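Local structure of Pab-dependent poly(a)-specific ribonuclease subunit PAN2 (Neurospora crassa, 4CZW) at residues A[232-244]-A[251-263]. The protein probably shortens the poly(A) tails of mRNA as the catalytic exonuclease subunit of the PAN2-PAN3 deadenylation complex, and carries a ubiquitin-protease-like domain thought to be inactive. Numbering follows the deposited sequence.
Sequences KAGLENEAVNKGY and YQNLDQRKIIFNI
Tyr244 and Tyr251 meet in a T-shaped stack on an exposed face of two antiparallel strands: the edge of Tyr244 is turned to the face of Tyr251, the planes 77° apart and the centroids separated by 5.0 Å. With CG of Tyr244 anti to its own nitrogen (chi1 -168°), CB as well as CD1 lies over the partner ring, and CB makes a CH-pi contact 4.0 Å from the Tyr251 centroid. The same face carries Glu238, Asp255 and Arg257, a salt-bridge network. Arg257 NE donates to Asp255 OD2 at 2.9 Å on the syn lone pair, while its NH1 reaches across the strands to Glu238 OE2 at a long 3.5 Å, carboxylate and guanidinium inclined by 52°. A leucine in place of Arg257 would probably leave the two carboxylates without the positive charge between them. The strands form the beta hairpin 238-245/250-262 of the pseudo-protease domain, a zinc-ribbon-like finger whose tip brings Cys245, at the end of the first strand, and Cys248 to the zinc ion shared with Cys190 and Cys193. Reciprocal N-H...O bonds join Gly243 with Gln252, Asn241 with Leu254 and Ala239 with Gln256, and Lys258 N to Asn237 O follows singly. On the other face Asn241 ND2 donates to Gln256 OE1 (3.3 Å), which lies close to the asparagine amide plane, whereas Leu254 lays CD1 against Gly243 CA at 3.7 Å, where a beta carbon would clash. Toward the domain body, Ile260 CD1 packs on Leu235 CB at 3.9 Å, both side chains also touching Val301, and the extended Lys258 passes the Leu235 carbonyl, its NZ hydrogen-bonded to Thr203 OG1.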
loop_
_atom_site.group_PDB
_atom_site.type_symbol
_atom_site.label_atom_id
_atom_site.label_comp_id
_atom_site.label_asym_id
_atom_site.label_seq_id
_atom_site.Cartn_x
_atom_site.Cartn_y
_atom_site.Cartn_z
ATOM N N LYS A 232 15.654 24.836 0.751
ATOM C CA LYS A 232 15.503 25.962 1.666
ATOM C C LYS A 232 14.525 26.996 1.119
ATOM O O LYS A 232 13.689 27.526 1.852
ATOM C CB LYS A 232 16.860 26.616 1.937
ATOM C CG LYS A 232 16.773 27.935 2.687
ATOM C CD LYS A 232 18.149 28.534 2.922
ATOM C CE LYS A 232 18.047 29.894 3.593
ATOM N NZ LYS A 232 17.296 29.827 4.878
ATOM N N ALA A 233 14.634 27.274 -0.176
ATOM C CA ALA A 233 13.767 28.248 -0.829
ATOM C C ALA A 233 12.319 27.769 -0.859
ATOM O O ALA A 233 11.389 28.575 -0.835
ATOM C CB ALA A 233 14.261 28.531 -2.237
ATOM N N GLY A 234 12.137 26.454 -0.910
ATOM C CA GLY A 234 10.808 25.872 -0.951
ATOM C C GLY A 234 10.104 25.925 0.390
ATOM O O GLY A 234 8.926 26.272 0.468
ATOM N N LEU A 235 10.829 25.578 1.448
ATOM C CA LEU A 235 10.273 25.567 2.798
ATOM C C LEU A 235 9.880 26.967 3.264
ATOM O O LEU A 235 8.800 27.165 3.820
ATOM C CB LEU A 235 11.274 24.952 3.779
ATOM C CG LEU A 235 11.508 23.445 3.659
ATOM C CD1 LEU A 235 12.781 23.035 4.376
ATOM C CD2 LEU A 235 10.323 22.683 4.221
ATOM N N GLU A 236 10.763 27.933 3.032
ATOM C CA GLU A 236 10.521 29.308 3.454
ATOM C C GLU A 236 9.630 30.052 2.464
ATOM O O GLU A 236 9.438 29.608 1.332
ATOM C CB GLU A 236 11.849 30.049 3.626
ATOM C CG GLU A 236 12.746 29.464 4.704
ATOM C CD GLU A 236 14.078 30.178 4.804
ATOM O OE1 GLU A 236 14.454 30.874 3.837
ATOM O OE2 GLU A 236 14.748 30.047 5.850
ATOM N N ASN A 237 9.089 31.186 2.900
ATOM C CA ASN A 237 8.222 31.998 2.055
ATOM C C ASN A 237 8.156 33.448 2.525
ATOM O O ASN A 237 7.442 33.770 3.474
ATOM C CB ASN A 237 6.811 31.403 2.011
ATOM C CG ASN A 237 5.958 31.989 0.897
ATOM O OD1 ASN A 237 6.285 33.029 0.323
ATOM N ND2 ASN A 237 4.852 31.322 0.591
ATOM N N GLU A 238 8.907 34.317 1.856
ATOM C CA GLU A 238 8.842 35.749 2.117
ATOM C C GLU A 238 8.123 36.451 0.971
ATOM O O GLU A 238 8.379 36.165 -0.198
ATOM C CB GLU A 238 10.242 36.336 2.304
ATOM C CG GLU A 238 10.979 35.827 3.531
ATOM C CD GLU A 238 12.346 36.465 3.695
ATOM O OE1 GLU A 238 12.781 37.186 2.772
ATOM O OE2 GLU A 238 12.984 36.248 4.747
ATOM N N ALA A 239 7.222 37.368 1.309
ATOM C CA ALA A 239 6.439 38.067 0.297
ATOM C C ALA A 239 5.938 39.416 0.799
ATOM O O ALA A 239 5.856 39.655 2.004
ATOM C CB ALA A 239 5.268 37.203 -0.149
ATOM N N VAL A 240 5.606 40.297 -0.140
ATOM C CA VAL A 240 5.048 41.603 0.185
ATOM C C VAL A 240 3.774 41.854 -0.614
ATOM O O VAL A 240 3.795 41.861 -1.844
ATOM C CB VAL A 240 6.051 42.741 -0.097
ATOM C CG1 VAL A 240 5.400 44.094 0.141
ATOM C CG2 VAL A 240 7.295 42.584 0.765
ATOM N N ASN A 241 2.665 42.052 0.091
ATOM C CA ASN A 241 1.388 42.332 -0.556
ATOM C C ASN A 241 0.618 43.434 0.160
ATOM O O ASN A 241 0.731 43.593 1.376
ATOM C CB ASN A 241 0.531 41.066 -0.627
ATOM C CG ASN A 241 1.178 39.969 -1.446
ATOM O OD1 ASN A 241 1.178 40.016 -2.677
ATOM N ND2 ASN A 241 1.728 38.970 -0.768
ATOM N N LYS A 242 -0.165 44.193 -0.600
ATOM C CA LYS A 242 -0.991 45.245 -0.023
ATOM C C LYS A 242 -2.196 44.651 0.695
ATOM O O LYS A 242 -2.922 43.830 0.135
ATOM C CB LYS A 242 -1.451 46.228 -1.103
ATOM C CG LYS A 242 -0.327 47.057 -1.704
ATOM C CD LYS A 242 -0.859 48.066 -2.708
ATOM C CE LYS A 242 0.261 48.928 -3.267
ATOM N NZ LYS A 242 -0.240 49.912 -4.266
ATOM N N GLY A 243 -2.398 45.068 1.939
ATOM C CA GLY A 243 -3.508 44.586 2.737
ATOM C C GLY A 243 -3.869 45.567 3.832
ATOM O O GLY A 243 -3.085 46.456 4.163
ATOM N N TYR A 244 -5.059 45.403 4.398
ATOM C CA TYR A 244 -5.542 46.314 5.427
ATOM C C TYR A 244 -4.834 46.079 6.756
ATOM O O TYR A 244 -4.530 44.943 7.117
ATOM C CB TYR A 244 -7.055 46.160 5.606
ATOM C CG TYR A 244 -7.687 47.253 6.438
ATOM C CD1 TYR A 244 -8.060 48.460 5.861
ATOM C CD2 TYR A 244 -7.915 47.078 7.798
ATOM C CE1 TYR A 244 -8.639 49.464 6.613
ATOM C CE2 TYR A 244 -8.494 48.077 8.559
ATOM C CZ TYR A 244 -8.853 49.268 7.961
ATOM O OH TYR A 244 -9.430 50.266 8.712
ATOM N N TYR A 251 -5.015 50.489 4.299
ATOM C CA TYR A 251 -4.304 49.487 3.514
ATOM C C TYR A 251 -2.832 49.853 3.363
ATOM O O TYR A 251 -2.494 50.932 2.878
ATOM C CB TYR A 251 -4.954 49.326 2.137
ATOM C CG TYR A 251 -6.365 48.785 2.193
ATOM C CD1 TYR A 251 -7.448 49.635 2.383
ATOM C CD2 TYR A 251 -6.614 47.427 2.056
ATOM C CE1 TYR A 251 -8.739 49.145 2.437
ATOM C CE2 TYR A 251 -7.902 46.928 2.107
ATOM C CZ TYR A 251 -8.961 47.791 2.298
ATOM O OH TYR A 251 -10.245 47.299 2.349
ATOM N N GLN A 252 -1.962 48.942 3.786
ATOM C CA GLN A 252 -0.522 49.163 3.723
ATOM C C GLN A 252 0.181 47.990 3.054
ATOM O O GLN A 252 -0.432 46.957 2.786
ATOM C CB GLN A 252 0.052 49.371 5.127
ATOM C CG GLN A 252 -0.674 50.407 5.974
ATOM C CD GLN A 252 -0.247 51.830 5.667
ATOM O OE1 GLN A 252 0.165 52.143 4.550
ATOM N NE2 GLN A 252 -0.337 52.700 6.666
ATOM N N ASN A 253 1.472 48.157 2.782
ATOM C CA ASN A 253 2.304 47.042 2.355
ATOM C C ASN A 253 2.565 46.120 3.540
ATOM O O ASN A 253 3.016 46.567 4.593
ATOM C CB ASN A 253 3.626 47.537 1.761
ATOM C CG ASN A 253 3.454 48.158 0.389
ATOM O OD1 ASN A 253 2.601 47.740 -0.393
ATOM N ND2 ASN A 253 4.271 49.161 0.088
ATOM N N LEU A 254 2.270 44.836 3.372
ATOM C CA LEU A 254 2.407 43.886 4.468
ATOM C C LEU A 254 3.554 42.909 4.233
ATOM O O LEU A 254 3.607 42.229 3.207
ATOM C CB LEU A 254 1.100 43.118 4.676
ATOM C CG LEU A 254 -0.153 43.962 4.927
ATOM C CD1 LEU A 254 -1.341 43.069 5.254
ATOM C CD2 LEU A 254 0.081 44.975 6.036
ATOM N N ASP A 255 4.470 42.847 5.194
ATOM C CA ASP A 255 5.599 41.927 5.128
ATOM C C ASP A 255 5.232 40.588 5.755
ATOM O O ASP A 255 5.133 40.465 6.977
ATOM C CB ASP A 255 6.821 42.527 5.823
ATOM C CG ASP A 255 7.997 41.571 5.867
ATOM O OD1 ASP A 255 8.174 40.790 4.908
ATOM O OD2 ASP A 255 8.747 41.602 6.865
ATOM N N GLN A 256 5.036 39.586 4.904
ATOM C CA GLN A 256 4.584 38.272 5.341
ATOM C C GLN A 256 5.684 37.227 5.190
ATOM O O GLN A 256 6.132 36.940 4.081
ATOM C CB GLN A 256 3.350 37.854 4.544
ATOM C CG GLN A 256 2.219 38.869 4.596
ATOM C CD GLN A 256 1.406 38.907 3.317
ATOM O OE1 GLN A 256 1.637 38.123 2.397
ATOM N NE2 GLN A 256 0.449 39.826 3.252
ATOM N N ARG A 257 6.117 36.662 6.312
ATOM C CA ARG A 257 7.166 35.650 6.292
ATOM C C ARG A 257 6.713 34.380 7.001
ATOM O O ARG A 257 6.108 34.435 8.072
ATOM C CB ARG A 257 8.442 36.192 6.939
ATOM C CG ARG A 257 8.818 37.589 6.478
ATOM C CD ARG A 257 10.236 37.948 6.877
ATOM N NE ARG A 257 10.547 39.341 6.571
ATOM C CZ ARG A 257 11.778 39.839 6.528
ATOM N NH1 ARG A 257 12.822 39.057 6.761
ATOM N NH2 ARG A 257 11.965 41.122 6.244
ATOM N N LYS A 258 7.004 33.235 6.394
ATOM C CA LYS A 258 6.633 31.952 6.976
ATOM C C LYS A 258 7.623 31.545 8.060
ATOM O O LYS A 258 8.726 31.083 7.767
ATOM C CB LYS A 258 6.556 30.871 5.895
ATOM C CG LYS A 258 6.007 29.543 6.390
ATOM C CD LYS A 258 5.769 28.578 5.241
ATOM C CE LYS A 258 5.083 27.308 5.720
ATOM N NZ LYS A 258 4.764 26.383 4.597
ATOM N N ILE A 259 7.224 31.725 9.315
ATOM C CA ILE A 259 8.067 31.367 10.448
ATOM C C ILE A 259 8.004 29.866 10.701
ATOM O O ILE A 259 6.960 29.335 11.075
ATOM C CB ILE A 259 7.650 32.116 11.726
ATOM C CG1 ILE A 259 7.500 33.613 11.444
ATOM C CG2 ILE A 259 8.655 31.871 12.840
ATOM C CD1 ILE A 259 8.767 34.271 10.942
ATOM N N ILE A 260 9.130 29.188 10.500
ATOM C CA ILE A 260 9.178 27.733 10.599
ATOM C C ILE A 260 9.678 27.267 11.965
ATOM O O ILE A 260 10.761 27.649 12.406
ATOM C CB ILE A 260 10.072 27.139 9.495
ATOM C CG1 ILE A 260 9.551 27.563 8.119
ATOM C CG2 ILE A 260 10.129 25.623 9.609
ATOM C CD1 ILE A 260 10.388 27.073 6.963
ATOM N N PHE A 261 8.878 26.434 12.625
ATOM C CA PHE A 261 9.206 25.938 13.957
ATOM C C PHE A 261 9.820 24.542 13.910
ATOM O O PHE A 261 10.896 24.310 14.462
ATOM C CB PHE A 261 7.955 25.927 14.839
ATOM C CG PHE A 261 7.299 27.270 14.977
ATOM C CD1 PHE A 261 8.058 28.409 15.192
ATOM C CD2 PHE A 261 5.924 27.396 14.881
ATOM C CE1 PHE A 261 7.456 29.646 15.318
ATOM C CE2 PHE A 261 5.316 28.631 15.004
ATOM C CZ PHE A 261 6.082 29.758 15.222
ATOM N N ASN A 262 9.131 23.615 13.252
ATOM C CA ASN A 262 9.607 22.240 13.154
ATOM C C ASN A 262 9.502 21.661 11.748
ATOM O O ASN A 262 8.604 22.010 10.983
ATOM C CB ASN A 262 8.841 21.339 14.126
ATOM C CG ASN A 262 9.399 21.392 15.532
ATOM O OD1 ASN A 262 10.378 20.716 15.847
ATOM N ND2 ASN A 262 8.775 22.193 16.389
ATOM N N ILE A 263 10.434 20.772 11.424
ATOM C CA ILE A 263 10.396 20.026 10.176
ATOM C C ILE A 263 9.960 18.589 10.460
ATOM O O ILE A 263 10.326 18.020 11.489
ATOM C CB ILE A 263 11.765 20.035 9.469
ATOM C CG1 ILE A 263 12.866 19.605 10.440
ATOM C CG2 ILE A 263 12.065 21.419 8.913
ATOM C CD1 ILE A 263 14.239 19.542 9.816
#